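PDB 5EUR: uncharacterized protein from Shigella flexneri 5a str. M90T, which is of unknown function, possibly related to glutathione S-transferases, and assembles as three copies of a largely helical chain. Local coordinates for residues A[6-11]-A[55-60]; A[38-43]-A[65-70]. One frame throughout, in Å; residues are numbered along the deposited sequence.

Contact 1 (A[6-11]-A[55-60])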
loop_
_atom_site.group_PDB
_atom_site.type_symbol
_atom_site.label_atom_id
_atom_site.label_comp_id
_atom_site.label_asym_id
_atom_site.label_seq_id
_atom_site.Cartn_x
_atom_site.Cartn_y
_atom_site.Cartn_z
ATOM N N ARG A 6 -7.700 11.052 -6.288
ATOM C CA ARG A 6 -7.759 12.475 -6.027
ATOM C C ARG A 6 -6.332 13.035 -6.041
ATOM O O ARG A 6 -5.346 12.292 -6.069
ATOM C CB ARG A 6 -8.479 12.721 -4.701
ATOM C CG ARG A 6 -9.936 12.255 -4.800
ATOM C CD ARG A 6 -10.824 12.570 -3.608
ATOM N NE ARG A 6 -12.152 12.008 -3.861
ATOM C CZ ARG A 6 -13.141 12.623 -4.498
ATOM N NH1 ARG A 6 -13.004 13.878 -4.915
ATOM N NH2 ARG A 6 -14.288 11.983 -4.684
ATOM N N LYS A 7 -6.220 14.360 -6.085
ATOM C CA LYS A 7 -4.915 15.001 -5.993
ATOM C C LYS A 7 -4.149 14.472 -4.791
ATOM O O LYS A 7 -4.645 14.525 -3.660
ATOM C CB LYS A 7 -5.086 16.519 -5.886
ATOM C CG LYS A 7 -3.778 17.255 -5.656
ATOM C CD LYS A 7 -3.655 17.600 -4.170
ATOM C CE LYS A 7 -2.300 18.162 -3.806
ATOM N NZ LYS A 7 -2.188 18.351 -2.340
ATOM N N LEU A 8 -2.947 13.955 -5.034
ATOM C CA LEU A 8 -2.230 13.251 -3.979
ATOM C C LEU A 8 -1.670 14.249 -2.982
ATOM O O LEU A 8 -0.928 15.164 -3.352
ATOM C CB LEU A 8 -1.112 12.388 -4.558
ATOM C CG LEU A 8 -1.512 11.318 -5.580
ATOM C CD1 LEU A 8 -0.269 10.561 -6.029
ATOM C CD2 LEU A 8 -2.555 10.357 -5.002
ATOM N N ASP A 9 -2.033 14.058 -1.722
ATOM C CA ASP A 9 -1.587 14.893 -0.615
ATOM C C ASP A 9 -0.288 14.287 -0.114
ATOM O O ASP A 9 -0.292 13.409 0.750
ATOM C CB ASP A 9 -2.653 14.926 0.474
ATOM C CG ASP A 9 -2.218 15.695 1.697
ATOM O OD1 ASP A 9 -1.274 16.507 1.592
ATOM O OD2 ASP A 9 -2.818 15.475 2.769
ATOM N N ILE A 10 0.836 14.750 -0.670
ATOM C CA ILE A 10 2.155 14.213 -0.350
ATOM C C ILE A 10 3.063 15.340 0.122
ATOM O O ILE A 10 3.270 16.324 -0.599
ATOM C CB ILE A 10 2.815 13.513 -1.553
ATOM C CG1 ILE A 10 1.923 12.429 -2.153
ATOM C CG2 ILE A 10 4.135 12.904 -1.135
ATOM C CD1 ILE A 10 2.430 12.000 -3.538
ATOM N N ALA A 11 3.660 15.160 1.293
ATOM C CA ALA A 11 4.694 16.062 1.779
ATOM C C ALA A 11 5.933 15.249 2.097
ATOM O O ALA A 11 5.843 14.222 2.774
ATOM C CB ALA A 11 4.230 16.829 3.017
ATOM N N ASN A 55 2.250 13.542 -12.227
ATOM C CA ASN A 55 2.312 14.975 -11.963
ATOM C C ASN A 55 2.283 15.251 -10.462
ATOM O O ASN A 55 3.007 16.122 -9.976
ATOM C CB ASN A 55 1.184 15.705 -12.690
ATOM C CG ASN A 55 1.517 15.990 -14.152
ATOM O OD1 ASN A 55 2.676 16.245 -14.507
ATOM N ND2 ASN A 55 0.500 15.984 -14.996
ATOM N N ASP A 56 1.483 14.499 -9.698
ATOM C CA ASP A 56 1.494 14.706 -8.248
ATOM C C ASP A 56 2.797 14.229 -7.605
ATOM O O ASP A 56 3.274 14.829 -6.621
ATOM C CB ASP A 56 0.286 14.007 -7.628
ATOM C CG ASP A 56 -1.012 14.689 -8.003
ATOM O OD1 ASP A 56 -0.968 15.871 -8.448
ATOM O OD2 ASP A 56 -2.063 14.046 -7.874
ATOM N N ILE A 57 3.378 13.150 -8.138
ATOM C CA ILE A 57 4.680 12.687 -7.664
ATOM C C ILE A 57 5.735 13.767 -7.895
ATOM O O ILE A 57 6.502 14.113 -6.990
ATOM C CB ILE A 57 5.051 11.364 -8.363
ATOM C CG1 ILE A 57 4.079 10.252 -7.953
ATOM C CG2 ILE A 57 6.499 10.980 -8.092
ATOM C CD1 ILE A 57 3.961 10.061 -6.442
ATOM N N HIS A 58 5.763 14.329 -9.106
ATOM C CA HIS A 58 6.710 15.387 -9.446
ATOM C C HIS A 58 6.495 16.613 -8.571
ATOM O O HIS A 58 7.456 17.187 -8.039
ATOM C CB HIS A 58 6.541 15.741 -10.925
ATOM C CG HIS A 58 7.567 16.698 -11.457
ATOM N ND1 HIS A 58 8.876 16.333 -11.693
ATOM C CD2 HIS A 58 7.454 17.990 -11.848
ATOM C CE1 HIS A 58 9.533 17.370 -12.196
ATOM N NE2 HIS A 58 8.697 18.389 -12.286
ATOM N N ALA A 59 5.235 17.006 -8.393
ATOM C CA ALA A 59 4.910 18.189 -7.599
ATOM C C ALA A 59 5.358 18.050 -6.153
ATOM O O ALA A 59 5.652 19.060 -5.495
ATOM C CB ALA A 59 3.409 18.454 -7.651
ATOM N N ALA A 60 5.386 16.821 -5.627
ATOM C CA ALA A 60 5.795 16.609 -4.248
ATOM C C ALA A 60 7.307 16.610 -4.054
ATOM O O ALA A 60 7.768 16.490 -2.914
ATOM C CB ALA A 60 5.205 15.291 -3.736
HETATM O O HOH W 1 -3.715 11.852 -8.655
HETATM O O HOH W 2 1.667 16.056 -4.772
#
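With chi1 of D56 at -69°, its CG stands anti to the carbonyl carbon and beside the backbone N, on the side facing K7 and L8; L8 takes the same kind of turn (chi1 -58°) and sets its CG 3.6 Å from D56 OD2. The backbone N-H of L8 reaches D56 OD2 at 3.0 Å in a nearly straight bond (168°), arriving from well above the carboxylate plane. A water donates to the same OD2, at 2.9 Å, and also to R6 O, so this one oxygen fixes the backbone at L8 directly and at R6 through the water. D56 OD1, for its part, forms a salt bridge with R88 of helix 79-99. A second water donates to both L8 O and D56 O.

Past the carboxylate the contact turns apolar. I10 lowers CD1 to 3.8 Å from the CD1 of I57, the two side chains crossing obliquely, while its CG2 rests on A60 CB at 3.7 Å, just beyond the end of helix 47-59. F31 of helix 28-43 touches both isoleucines.

Each oxygen of the buried D56 carboxylate thus has its own partners, and the arginine together with the donated N-H would be expected to favour the ionised form. From helix 47-59, D56 holds the lead-in to strand 10-12 with OD2 and helix 79-99 with OD1.

Contact 2 (A[38-43]-A[65-70])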
loop_
_atom_site.group_PDB
_atom_site.type_symbol
_atom_site.label_atom_id
_atom_site.label_comp_id
_atom_site.label_asym_id
_atom_site.label_seq_id
_atom_site.Cartn_x
_atom_site.Cartn_y
_atom_site.Cartn_z
ATOM N N THR A 38 2.835 0.281 -7.604
ATOM C CA THR A 38 1.604 -0.501 -7.665
ATOM C C THR A 38 0.436 0.350 -8.154
ATOM O O THR A 38 -0.396 -0.128 -8.936
ATOM C CB THR A 38 1.318 -1.125 -6.300
ATOM O OG1 THR A 38 2.493 -1.847 -5.864
ATOM C CG2 THR A 38 0.134 -2.091 -6.419
ATOM N N MET A 39 0.364 1.614 -7.720
ATOM C CA MET A 39 -0.678 2.514 -8.230
ATOM C C MET A 39 -0.617 2.603 -9.749
ATOM O O MET A 39 -1.647 2.493 -10.448
ATOM C CB MET A 39 -0.527 3.914 -7.624
ATOM C CG MET A 39 -0.838 3.991 -6.112
ATOM S SD MET A 39 -0.256 5.577 -5.429
ATOM C CE MET A 39 -1.277 6.742 -6.331
ATOM N N LEU A 40 0.598 2.821 -10.274
ATOM C CA LEU A 40 0.770 2.975 -11.715
ATOM C C LEU A 40 0.439 1.681 -12.449
ATOM O O LEU A 40 -0.293 1.700 -13.440
ATOM C CB LEU A 40 2.193 3.437 -12.031
ATOM C CG LEU A 40 2.520 4.860 -11.579
ATOM C CD1 LEU A 40 4.031 5.092 -11.697
ATOM C CD2 LEU A 40 1.751 5.897 -12.433
ATOM N N ASN A 41 0.972 0.545 -11.980
ATOM C CA ASN A 41 0.637 -0.733 -12.613
ATOM C C ASN A 41 -0.869 -0.966 -12.636
ATOM O O ASN A 41 -1.418 -1.490 -13.616
ATOM C CB ASN A 41 1.338 -1.889 -11.886
ATOM C CG ASN A 41 2.775 -2.072 -12.344
ATOM O OD1 ASN A 41 3.133 -1.626 -13.423
ATOM N ND2 ASN A 41 3.589 -2.759 -11.542
ATOM N N SER A 42 -1.555 -0.600 -11.557
ATOM C CA SER A 42 -2.995 -0.811 -11.498
ATOM C C SER A 42 -3.752 0.088 -12.468
ATOM O O SER A 42 -4.917 -0.205 -12.779
ATOM C CB SER A 42 -3.491 -0.611 -10.065
ATOM O OG SER A 42 -3.699 0.759 -9.781
ATOM N N THR A 43 -3.128 1.166 -12.968
ATOM C CA THR A 43 -3.818 1.912 -14.028
ATOM C C THR A 43 -3.825 1.189 -15.374
ATOM O O THR A 43 -4.613 1.563 -16.247
ATOM C CB THR A 43 -3.213 3.313 -14.244
ATOM O OG1 THR A 43 -1.948 3.214 -14.917
ATOM C CG2 THR A 43 -3.054 4.046 -12.923
ATOM N N GLY A 65 10.383 10.183 -12.834
ATOM C CA GLY A 65 10.996 9.489 -13.942
ATOM C C GLY A 65 11.380 8.049 -13.692
ATOM O O GLY A 65 11.921 7.398 -14.591
ATOM N N ASP A 66 11.100 7.506 -12.504
ATOM C CA ASP A 66 11.593 6.199 -12.101
ATOM C C ASP A 66 10.633 5.057 -12.431
ATOM O O ASP A 66 10.774 3.970 -11.851
ATOM C CB ASP A 66 11.875 6.172 -10.595
ATOM C CG ASP A 66 13.114 5.374 -10.251
ATOM O OD1 ASP A 66 14.011 5.276 -11.109
ATOM O OD2 ASP A 66 13.171 4.798 -9.144
ATOM N N TYR A 67 9.671 5.267 -13.323
ATOM C CA TYR A 67 8.567 4.323 -13.511
ATOM C C TYR A 67 8.393 3.923 -14.970
ATOM O O TYR A 67 7.272 3.890 -15.496
ATOM C CB TYR A 67 7.285 4.900 -12.926
ATOM C CG TYR A 67 7.474 5.196 -11.460
ATOM C CD1 TYR A 67 7.377 4.180 -10.513
ATOM C CD2 TYR A 67 7.799 6.475 -11.023
ATOM C CE1 TYR A 67 7.588 4.433 -9.169
ATOM C CE2 TYR A 67 8.002 6.739 -9.682
ATOM C CZ TYR A 67 7.892 5.718 -8.762
ATOM O OH TYR A 67 8.099 5.992 -7.432
ATOM N N GLY A 68 9.512 3.635 -15.641
ATOM C CA GLY A 68 9.473 2.979 -16.940
ATOM C C GLY A 68 8.528 3.621 -17.937
ATOM O O GLY A 68 8.545 4.836 -18.170
ATOM N N LYS A 69 7.695 2.785 -18.560
ATOM C CA LYS A 69 6.806 3.269 -19.607
ATOM C C LYS A 69 5.895 4.385 -19.108
ATOM O O LYS A 69 5.599 5.330 -19.849
ATOM C CB LYS A 69 5.989 2.103 -20.181
ATOM C CG LYS A 69 4.936 1.542 -19.236
ATOM C CD LYS A 69 4.165 0.393 -19.871
ATOM C CE LYS A 69 3.233 -0.249 -18.850
ATOM N NZ LYS A 69 2.457 -1.408 -19.406
ATOM N N TYR A 70 5.438 4.302 -17.852
ATOM C CA TYR A 70 4.592 5.362 -17.324
ATOM C C TYR A 70 5.357 6.675 -17.278
ATOM O O TYR A 70 4.806 7.732 -17.609
ATOM C CB TYR A 70 4.072 4.986 -15.929
ATOM C CG TYR A 70 3.201 3.746 -15.968
ATOM C CD1 TYR A 70 1.931 3.784 -16.536
ATOM C CD2 TYR A 70 3.640 2.542 -15.441
ATOM C CE1 TYR A 70 1.128 2.648 -16.589
ATOM C CE2 TYR A 70 2.842 1.415 -15.482
ATOM C CZ TYR A 70 1.598 1.468 -16.059
ATOM O OH TYR A 70 0.826 0.322 -16.104
#
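L40 O accepts two hydrogen bonds, from the backbone N of T43 and, at 2.7 Å, from T43 OG1. The hydroxyl lies in the carbonyl plane on a lone pair, where chi1 of 74° places OG1 between the backbone N and the carbonyl carbon. Beside this grip lies the ring of Y70: T43 OG1 is 3.5 Å from its CE1, and the two side chains slide past each other in opposite directions. Y70 OH comes within 3.2 Å of L40 O, but its hydrogen bond goes to G44 O.

L40 covers one face of the Y70 ring. Its CB sits 4.1 Å from the ring centroid and 21° off the normal, a CH-pi contact displaced toward the rim at CD2; CG of K69 lies over the opposite face. At the ring edge, N41 OD1 approaches Y70 CE2 at 3.7 Å, with amide and ring planes 60° apart, though this oxygen is bonded to the backbone N of I3 of the third subunit. L40 also sends CD1 to 3.5 Å from Y67 CG, and so touches both tyrosines.

Y67 OH bonds T32 O, about two turns before L40 on helix 28-43. The contact therefore seats Y67 and Y70, from the loop and helix around the beginning of 68-75, against residues 40-43 of helix 28-43, while S50 of helix 47-59 touches both L40 and Y70.

Contacts 1 and 2 lie with centres about 14 Å apart and meet directly where L8 CD1 packs on M39 CE at 4.0 Å. Their segments alternate along the chain: 6-11 comes first, then 38-43, 55-60 and 65-70, so helix 47-59 of contact 1 falls between the two helices joined in contact 2. Helix 28-43 serves both, through F31 and V36 toward I57 and through L40 toward the tyrosines. Both contacts also reach the second subunit, L8 packing on its I34 and M39 on its T38. Bound magnesium lies about 12 Å from the L8 side chain and about 13 Å from the Y67 side chain, too far for either of these residues to bind it.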